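Local coordinates for RagB/SusD domain protein (Flavobacterium johnsoniae, PDB 5J90) that binds chitin as a SusD homolog and probably serves chitin capture at the outer membrane of a Bacteroidetes bacterium, at residues 66-71 with 262-267; 298-303 with 310-315. All coordinates share one frame; numbering follows the deposited sequence. Where two conformers were deposited one is given.

How the interactions relate
Interactions 1 and 2 lie side by side in the SusD-like fold, their centres about 8 Å apart and about 21 and 23 Å from the centre of the chain. They come in series: interaction 1 closes at 262-267 before 298-303 opens interaction 2. Interaction 1 joins the loop after strand 64-65 to the turn after helix 255-261 and to strand 266-267; strands 64-65 and 266-267 pair antiparallel. Interaction 2 folds the loop region between helix 283-286 and strand 326-328 on itself. Met267 O and Val300 N, 2.8 Å apart, probably form a hydrogen bond between them. Pro67 also packs on His312. Segments 191 residues apart in interaction 1, and 7 in interaction 2, thus pack together.

Interaction 1: residues 66-71 with 262-267; sequences TPTGFE and WLDIRM
Thr66 OG1 donates to Asp264 O at 2.8 Å, just past the short antiparallel pair of strands 64-65 and 266-267 in this SusD-like fold, while an ST turn holds it from its own loop, with Thr68 N donating back to it. The hydroxyl reaches that oxygen from above the carbonyl plane, 37° out of it. With OG1 anti to the backbone N (chi1 -174°), it stands where it can meet both Thr68 N and Asp264 O. The close-packed part is Pro67. Its CG lies 3.1 Å from Leu263 O, a buried oxygen with no hydrogen-bond partner in the model. The same ring crosses the Arg266 side chain at about a right angle, with CD 3.9 Å from Arg266 CG.

The side nearer solvent, with Thr68, Phe70 and Asp264 all partly exposed, is held by polar groups instead. Thr68 OG1 donates to Asp264 OD1 on its anti side, 33° out of the carboxylate plane, and Lys309 forms a salt bridge with the same oxygen. Gln50 of helix 46-54 bonds OD2. Thr68 CG2 sits 3.6 Å over the centre of the Phe70 ring. That ring is looser, its edge atom CZ 3.8 Å from Asp264 CG.

Interaction 2: residues 298-303 with 310-315; sequences KGVRTG and SDHQDF
This is a buried, largely apolar contact between two parts of one long loop region, where Val300 meets His312 and Phe315 in the SusD-like fold. A type I beta turn from His312 to Phe315 shapes the second segment, closed by the bond from Phe315 N to His312 O. The turn brings the two aromatic residues together: His312 CD2 lies 3.6 Å above one face of the Phe315 ring, offset toward its rim. Val300 fits against both. With CG1 anti to the backbone N (chi1 180°), the two methyls part: CG2 reaches Phe315 CB at 3.6 Å and CG1 reaches His312 CG at 4.1 Å.

Besides Val300, the first segment meets Phe315 through Lys298 CB and two backbone oxygens. Lys298 CB touches Phe315 CD2 at 3.8 Å. The rest of the lysine chain bends away at chi2 and chi3, and NZ bonds Val388 O and forms a salt bridge with Glu272. His312 NE2 likewise looks outside the contact, with a hydrogen bond to Asp389. Lys298 O lies near the phenyl ring plane, and nearest to Phe315 CB, at 3.5 Å. Gly299 O, which also bonds Tyr387 OH, sits at the ring edge, 3.2 Å from Phe315 CD2.

Interaction 1: residues 66-71 with 262-267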
ATOM      1  N   THR A  66      -4.402  17.634  24.106  1.00 11.21           N
ATOM      2  CA  THR A  66      -5.173  17.673  25.343  1.00 11.08           C
ATOM      3  C   THR A  66      -4.281  17.671  26.593  1.00 12.64           C
ATOM      4  O   THR A  66      -3.252  16.995  26.631  1.00 12.80           O
ATOM      5  CB  THR A  66      -6.181  16.511  25.428  1.00 11.88           C
ATOM      6  OG1 THR A  66      -7.002  16.692  26.594  1.00 11.75           O
ATOM      7  CG2 THR A  66      -5.460  15.172  25.532  1.00 11.58           C
ATOM      8  N   PRO A  67      -4.671  18.452  27.619  1.00 12.59           N
ATOM      9  CA  PRO A  67      -3.986  18.390  28.917  1.00 14.01           C
ATOM     10  C   PRO A  67      -4.578  17.313  29.817  1.00 14.32           C
ATOM     11  O   PRO A  67      -4.087  17.111  30.931  1.00 15.54           O
ATOM     12  CB  PRO A  67      -4.297  19.757  29.521  1.00 12.60           C
ATOM     13  CG  PRO A  67      -5.680  20.052  29.023  1.00 12.37           C
ATOM     14  CD  PRO A  67      -5.702  19.505  27.590  1.00 11.93           C
ATOM     15  N   THR A  68      -5.617  16.631  29.345  1.00 12.70           N
ATOM     16  CA  THR A  68      -6.396  15.725  30.185  1.00 13.76           C
ATOM     17  C   THR A  68      -6.010  14.267  29.971  1.00 15.69           C
ATOM     18  O   THR A  68      -5.924  13.795  28.834  1.00 15.07           O
ATOM     19  CB  THR A  68      -7.894  15.888  29.899  1.00 15.30           C
ATOM     20  OG1 THR A  68      -8.244  17.279  29.980  1.00 15.99           O
ATOM     21  CG2 THR A  68      -8.728  15.079  30.889  1.00 16.86           C
ATOM     22  N   GLY A  69      -5.781  13.552  31.068  1.00 14.96           N
ATOM     23  CA  GLY A  69      -5.405  12.149  31.002  1.00 15.12           C
ATOM     24  C   GLY A  69      -6.597  11.214  30.945  1.00 16.61           C
ATOM     25  O   GLY A  69      -6.782  10.372  31.825  1.00 17.95           O
ATOM     26  N   PHE A  70      -7.413  11.354  29.901  1.00 14.54           N
ATOM     27  CA  PHE A  70      -8.604  10.526  29.744  1.00 14.63           C
ATOM     28  C   PHE A  70      -8.271   9.045  29.837  1.00 14.88           C
ATOM     29  O   PHE A  70      -7.275   8.597  29.270  1.00 14.22           O
ATOM     30  CB  PHE A  70      -9.240  10.759  28.374  1.00 15.85           C
ATOM     31  CG  PHE A  70      -9.692  12.167  28.129  1.00 14.69           C
ATOM     32  CD1 PHE A  70      -8.986  12.992  27.262  1.00 15.53           C
ATOM     33  CD2 PHE A  70     -10.842  12.660  28.725  1.00 17.87           C
ATOM     34  CE1 PHE A  70      -9.414  14.286  27.012  1.00 15.67           C
ATOM     35  CE2 PHE A  70     -11.269  13.953  28.477  1.00 22.11           C
ATOM     36  CZ  PHE A  70     -10.551  14.763  27.619  1.00 18.47           C
ATOM     37  N   GLU A  71      -9.120   8.291  30.533  1.00 14.65           N
ATOM     38  CA  GLU A  71      -8.961   6.843  30.671  0.69 14.55           C
ATOM     39  C   GLU A  71      -7.531   6.467  31.064  1.00 16.24           C
ATOM     40  O   GLU A  71      -6.888   5.633  30.430  1.00 17.33           O
ATOM     41  CB  GLU A  71      -9.426   6.103  29.401  0.69 15.25           C
ATOM     42  CG  GLU A  71     -10.883   6.407  29.022  0.69 17.85           C
ATOM     43  CD  GLU A  71     -11.588   5.273  28.274  0.69 15.81           C
ATOM     44  OE1 GLU A  71     -10.997   4.186  28.086  0.69 20.04           O
ATOM     45  OE2 GLU A  71     -12.758   5.480  27.883  0.69 18.52           O
ATOM     46  N   TRP A 262     -14.064  24.046  28.986  1.00 13.81           N
ATOM     47  CA  TRP A 262     -13.709  22.763  29.588  1.00 13.94           C
ATOM     48  C   TRP A 262     -12.213  22.591  29.800  1.00 12.08           C
ATOM     49  O   TRP A 262     -11.791  21.700  30.544  1.00 15.29           O
ATOM     50  CB  TRP A 262     -14.204  21.605  28.724  1.00 13.76           C
ATOM     51  CG  TRP A 262     -15.665  21.598  28.456  1.00 12.99           C
ATOM     52  CD1 TRP A 262     -16.624  22.361  29.063  1.00 14.82           C
ATOM     53  CD2 TRP A 262     -16.346  20.787  27.497  1.00 13.11           C
ATOM     54  NE1 TRP A 262     -17.858  22.067  28.543  1.00 14.57           N
ATOM     55  CE2 TRP A 262     -17.716  21.111  27.569  1.00 14.26           C
ATOM     56  CE3 TRP A 262     -15.928  19.827  26.571  1.00 13.74           C
ATOM     57  CZ2 TRP A 262     -18.672  20.500  26.763  1.00 15.59           C
ATOM     58  CZ3 TRP A 262     -16.880  19.220  25.771  1.00 15.42           C
ATOM     59  CH2 TRP A 262     -18.234  19.558  25.872  1.00 14.23           C
ATOM     60  N   LEU A 263     -11.414  23.418  29.132  1.00 12.92           N
ATOM     61  CA  LEU A 263      -9.955  23.296  29.157  1.00 13.03           C
ATOM     62  C   LEU A 263      -9.489  21.896  28.740  1.00 14.23           C
ATOM     63  O   LEU A 263      -8.482  21.394  29.239  1.00 13.49           O
ATOM     64  CB  LEU A 263      -9.406  23.638  30.545  1.00 14.25           C
ATOM     65  CG  LEU A 263      -9.815  24.989  31.145  1.00 15.21           C
ATOM     66  CD1 LEU A 263      -9.167  25.161  32.518  1.00 15.69           C
ATOM     67  CD2 LEU A 263      -9.455  26.152  30.231  1.00 19.13           C
ATOM     68  N   ASP A 264     -10.222  21.278  27.814  1.00 13.30           N
ATOM     69  CA  ASP A 264      -9.917  19.913  27.388  1.00 12.69           C
ATOM     70  C   ASP A 264      -9.051  19.859  26.129  1.00 10.96           C
ATOM     71  O   ASP A 264      -8.643  18.777  25.691  1.00 11.90           O
ATOM     72  CB  ASP A 264     -11.201  19.131  27.140  1.00 13.10           C
ATOM     73  CG  ASP A 264     -11.670  18.362  28.357  1.00 15.99           C
ATOM     74  OD1 ASP A 264     -10.904  18.242  29.348  1.00 17.99           O
ATOM     75  OD2 ASP A 264     -12.812  17.861  28.301  1.00 21.82           O
ATOM     76  N   ILE A 265      -8.785  21.013  25.537  1.00 11.63           N
ATOM     77  CA  ILE A 265      -7.896  21.073  24.374  1.00 10.29           C
ATOM     78  C   ILE A 265      -7.106  22.378  24.422  1.00 11.82           C
ATOM     79  O   ILE A 265      -7.623  23.423  24.869  1.00 12.27           O
ATOM     80  CB  ILE A 265      -8.666  20.882  23.027  1.00 11.80           C
ATOM     81  CG1 ILE A 265      -7.719  20.439  21.895  1.00 11.12           C
ATOM     82  CG2 ILE A 265      -9.438  22.132  22.627  1.00 11.93           C
ATOM     83  CD1 ILE A 265      -7.254  18.999  22.035  1.00 12.49           C
ATOM     84  N   ARG A 266      -5.849  22.301  23.991  1.00 11.88           N
ATOM     85  CA  ARG A 266      -4.917  23.422  24.047  1.00 12.14           C
ATOM     86  C   ARG A 266      -4.106  23.505  22.754  1.00 11.31           C
ATOM     87  O   ARG A 266      -4.129  22.583  21.925  1.00 11.17           O
ATOM     88  CB  ARG A 266      -3.928  23.238  25.210  1.00 12.69           C
ATOM     89  CG  ARG A 266      -4.530  23.070  26.614  1.00 11.67           C
ATOM     90  CD  ARG A 266      -4.905  24.397  27.277  1.00 14.62           C
ATOM     91  NE  ARG A 266      -6.200  24.877  26.823  1.00 14.15           N
ATOM     92  CZ  ARG A 266      -6.839  25.934  27.323  1.00 13.50           C
ATOM     93  NH1 ARG A 266      -6.306  26.634  28.323  1.00 14.51           N
ATOM     94  NH2 ARG A 266      -8.014  26.284  26.831  1.00 13.57           N
ATOM     95  N   MET A 267      -3.390  24.610  22.577  1.00 10.78           N
ATOM     96  CA  MET A 267      -2.340  24.700  21.571  1.00 11.58           C
ATOM     97  C   MET A 267      -1.413  23.486  21.676  1.00 11.85           C
ATOM     98  O   MET A 267      -1.123  23.011  22.778  1.00 11.91           O
ATOM     99  CB  MET A 267      -1.535  25.974  21.817  1.00 12.31           C
ATOM    100  CG  MET A 267      -0.439  26.248  20.802  1.00 10.02           C
ATOM    101  SD  MET A 267       0.508  27.692  21.339  1.00 13.84           S
ATOM    102  CE  MET A 267       1.379  28.097  19.829  1.00 13.83           C
TER

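Interaction 2: residues 298-303 with 310-315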
ATOM      1  N   LYS A 298       2.173  28.980  24.607  1.00 13.51           N
ATOM      2  CA  LYS A 298       2.757  27.717  25.045  1.00 14.98           C
ATOM      3  C   LYS A 298       1.869  26.539  24.678  1.00 13.43           C
ATOM      4  O   LYS A 298       0.678  26.529  24.992  1.00 14.05           O
ATOM      5  CB  LYS A 298       3.013  27.718  26.559  1.00 15.75           C
ATOM      6  CG  LYS A 298       4.166  28.618  27.002  1.00 21.07           C
ATOM      7  CD  LYS A 298       5.487  28.216  26.350  1.00 18.42           C
ATOM      8  CE  LYS A 298       5.878  26.784  26.676  1.00 20.56           C
ATOM      9  NZ  LYS A 298       7.113  26.374  25.943  1.00 19.59           N
ATOM     10  N   GLY A 299       2.464  25.551  24.017  1.00 12.35           N
ATOM     11  CA  GLY A 299       1.721  24.394  23.559  1.00 13.33           C
ATOM     12  C   GLY A 299       2.011  23.161  24.386  1.00 13.49           C
ATOM     13  O   GLY A 299       3.007  23.100  25.122  1.00 13.60           O
ATOM     14  N   VAL A 300       1.134  22.172  24.249  1.00 12.06           N
ATOM     15  CA  VAL A 300       1.201  20.928  24.995  1.00 12.71           C
ATOM     16  C   VAL A 300       1.626  19.789  24.060  1.00 12.12           C
ATOM     17  O   VAL A 300       1.143  19.688  22.922  1.00 12.07           O
ATOM     18  CB  VAL A 300      -0.165  20.614  25.621  1.00 12.08           C
ATOM     19  CG1 VAL A 300      -0.113  19.311  26.400  1.00 13.13           C
ATOM     20  CG2 VAL A 300      -0.606  21.773  26.516  1.00 14.43           C
ATOM     21  N   ARG A 301       2.532  18.938  24.535  1.00 11.15           N
ATOM     22  CA  ARG A 301       3.010  17.794  23.763  1.00 12.97           C
ATOM     23  C   ARG A 301       1.943  16.702  23.745  1.00 11.48           C
ATOM     24  O   ARG A 301       1.294  16.437  24.754  1.00 12.80           O
ATOM     25  CB  ARG A 301       4.299  17.259  24.394  1.00 13.51           C
ATOM     26  CG  ARG A 301       4.930  16.094  23.659  1.00 18.11           C
ATOM     27  CD  ARG A 301       6.002  16.562  22.719  1.00 17.91           C
ATOM     28  NE  ARG A 301       6.586  15.441  21.991  1.00 14.75           N
ATOM     29  CZ  ARG A 301       7.832  14.999  22.135  1.00 13.96           C
ATOM     30  NH1 ARG A 301       8.669  15.585  22.989  1.00 16.55           N
ATOM     31  NH2 ARG A 301       8.248  13.972  21.408  1.00 17.35           N
ATOM     32  N   THR A 302       1.756  16.060  22.590  1.00 11.55           N
ATOM     33  CA  THR A 302       0.806  14.950  22.514  1.00 11.42           C
ATOM     34  C   THR A 302       1.493  13.584  22.637  1.00 12.12           C
ATOM     35  O   THR A 302       2.653  13.415  22.240  1.00 11.90           O
ATOM     36  CB  THR A 302      -0.070  15.008  21.231  1.00 10.66           C
ATOM     37  OG1 THR A 302      -1.175  14.106  21.369  1.00 11.49           O
ATOM     38  CG2 THR A 302       0.735  14.634  19.991  1.00 12.32           C
ATOM     39  N   GLY A 303       0.772  12.617  23.199  1.00 11.23           N
ATOM     40  CA  GLY A 303       1.306  11.286  23.415  1.00 11.31           C
ATOM     41  C   GLY A 303       2.248  11.228  24.603  1.00 12.12           C
ATOM     42  O   GLY A 303       3.348  10.680  24.512  1.00 13.14           O
ATOM     43  N   SER A 310      -4.166  19.682  35.733  1.00 17.87           N
ATOM     44  CA  SER A 310      -3.723  21.027  36.073  1.00 18.91           C
ATOM     45  C   SER A 310      -2.287  21.300  35.623  1.00 17.53           C
ATOM     46  O   SER A 310      -1.875  22.448  35.521  1.00 18.52           O
ATOM     47  CB  SER A 310      -3.868  21.277  37.580  1.00 20.30           C
ATOM     48  OG  SER A 310      -3.038  20.398  38.309  1.00 24.53           O
ATOM     49  N   ASP A 311      -1.534  20.242  35.332  1.00 16.30           N
ATOM     50  CA  ASP A 311      -0.156  20.404  34.883  1.00 16.30           C
ATOM     51  C   ASP A 311      -0.062  21.118  33.535  1.00 18.25           C
ATOM     52  O   ASP A 311       0.933  21.780  33.250  1.00 17.74           O
ATOM     53  CB  ASP A 311       0.557  19.049  34.793  1.00 19.15           C
ATOM     54  CG  ASP A 311       0.782  18.409  36.150  1.00 23.71           C
ATOM     55  OD1 ASP A 311       0.765  19.135  37.168  1.00 27.70           O
ATOM     56  OD2 ASP A 311       0.984  17.177  36.193  1.00 25.06           O
ATOM     57  N   HIS A 312      -1.091  20.977  32.702  1.00 16.33           N
ATOM     58  CA  HIS A 312      -1.060  21.586  31.370  1.00 15.13           C
ATOM     59  C   HIS A 312      -2.304  22.387  30.990  1.00 14.91           C
ATOM     60  O   HIS A 312      -2.324  23.018  29.930  1.00 14.71           O
ATOM     61  CB  HIS A 312      -0.789  20.522  30.296  1.00 14.61           C
ATOM     62  CG  HIS A 312       0.534  19.839  30.446  1.00 13.00           C
ATOM     63  ND1 HIS A 312       0.685  18.647  31.124  1.00 16.21           N
ATOM     64  CD2 HIS A 312       1.775  20.195  30.037  1.00 14.12           C
ATOM     65  CE1 HIS A 312       1.957  18.290  31.107  1.00 16.48           C
ATOM     66  NE2 HIS A 312       2.639  19.214  30.455  1.00 14.84           N
ATOM     67  N   GLN A 313      -3.333  22.382  31.837  1.00 14.57           N
ATOM     68  CA  GLN A 313      -4.593  23.023  31.455  1.00 14.62           C
ATOM     69  C   GLN A 313      -4.466  24.530  31.265  1.00 14.16           C
ATOM     70  O   GLN A 313      -5.297  25.144  30.596  1.00 14.77           O
ATOM     71  CB  GLN A 313      -5.697  22.728  32.467  1.00 16.11           C
ATOM     72  CG  GLN A 313      -5.575  23.533  33.749  1.00 17.19           C
ATOM     73  CD  GLN A 313      -6.538  23.059  34.809  1.00 22.79           C
ATOM     74  OE1 GLN A 313      -7.238  22.066  34.627  1.00 23.34           O
ATOM     75  NE2 GLN A 313      -6.578  23.769  35.934  1.00 28.82           N
ATOM     76  N   ASP A 314      -3.443  25.126  31.873  1.00 15.84           N
ATOM     77  CA  ASP A 314      -3.246  26.565  31.782  1.00 14.22           C
ATOM     78  C   ASP A 314      -2.202  26.971  30.746  1.00 16.46           C
ATOM     79  O   ASP A 314      -1.765  28.121  30.706  1.00 14.60           O
ATOM     80  CB  ASP A 314      -2.943  27.168  33.163  1.00 16.12           C
ATOM     81  CG  ASP A 314      -4.170  27.211  34.056  1.00 21.56           C
ATOM     82  OD1 ASP A 314      -5.301  27.287  33.525  1.00 18.47           O
ATOM     83  OD2 ASP A 314      -4.005  27.174  35.297  1.00 22.87           O
ATOM     84  N   PHE A 315      -1.830  26.029  29.879  1.00 13.85           N
ATOM     85  CA  PHE A 315      -1.091  26.374  28.662  1.00 14.98           C
ATOM     86  C   PHE A 315      -2.031  27.132  27.703  1.00 12.32           C
ATOM     87  O   PHE A 315      -3.197  27.370  28.033  1.00 13.92           O
ATOM     88  CB  PHE A 315      -0.537  25.101  28.000  1.00 15.34           C
ATOM     89  CG  PHE A 315       0.745  24.585  28.626  1.00 15.21           C
ATOM     90  CD1 PHE A 315       0.843  24.384  29.998  1.00 16.52           C
ATOM     91  CD2 PHE A 315       1.845  24.286  27.835  1.00 13.93           C
ATOM     92  CE1 PHE A 315       2.014  23.909  30.564  1.00 17.40           C
ATOM     93  CE2 PHE A 315       3.024  23.811  28.397  1.00 16.21           C
ATOM     94  CZ  PHE A 315       3.104  23.617  29.767  1.00 17.85           C
TER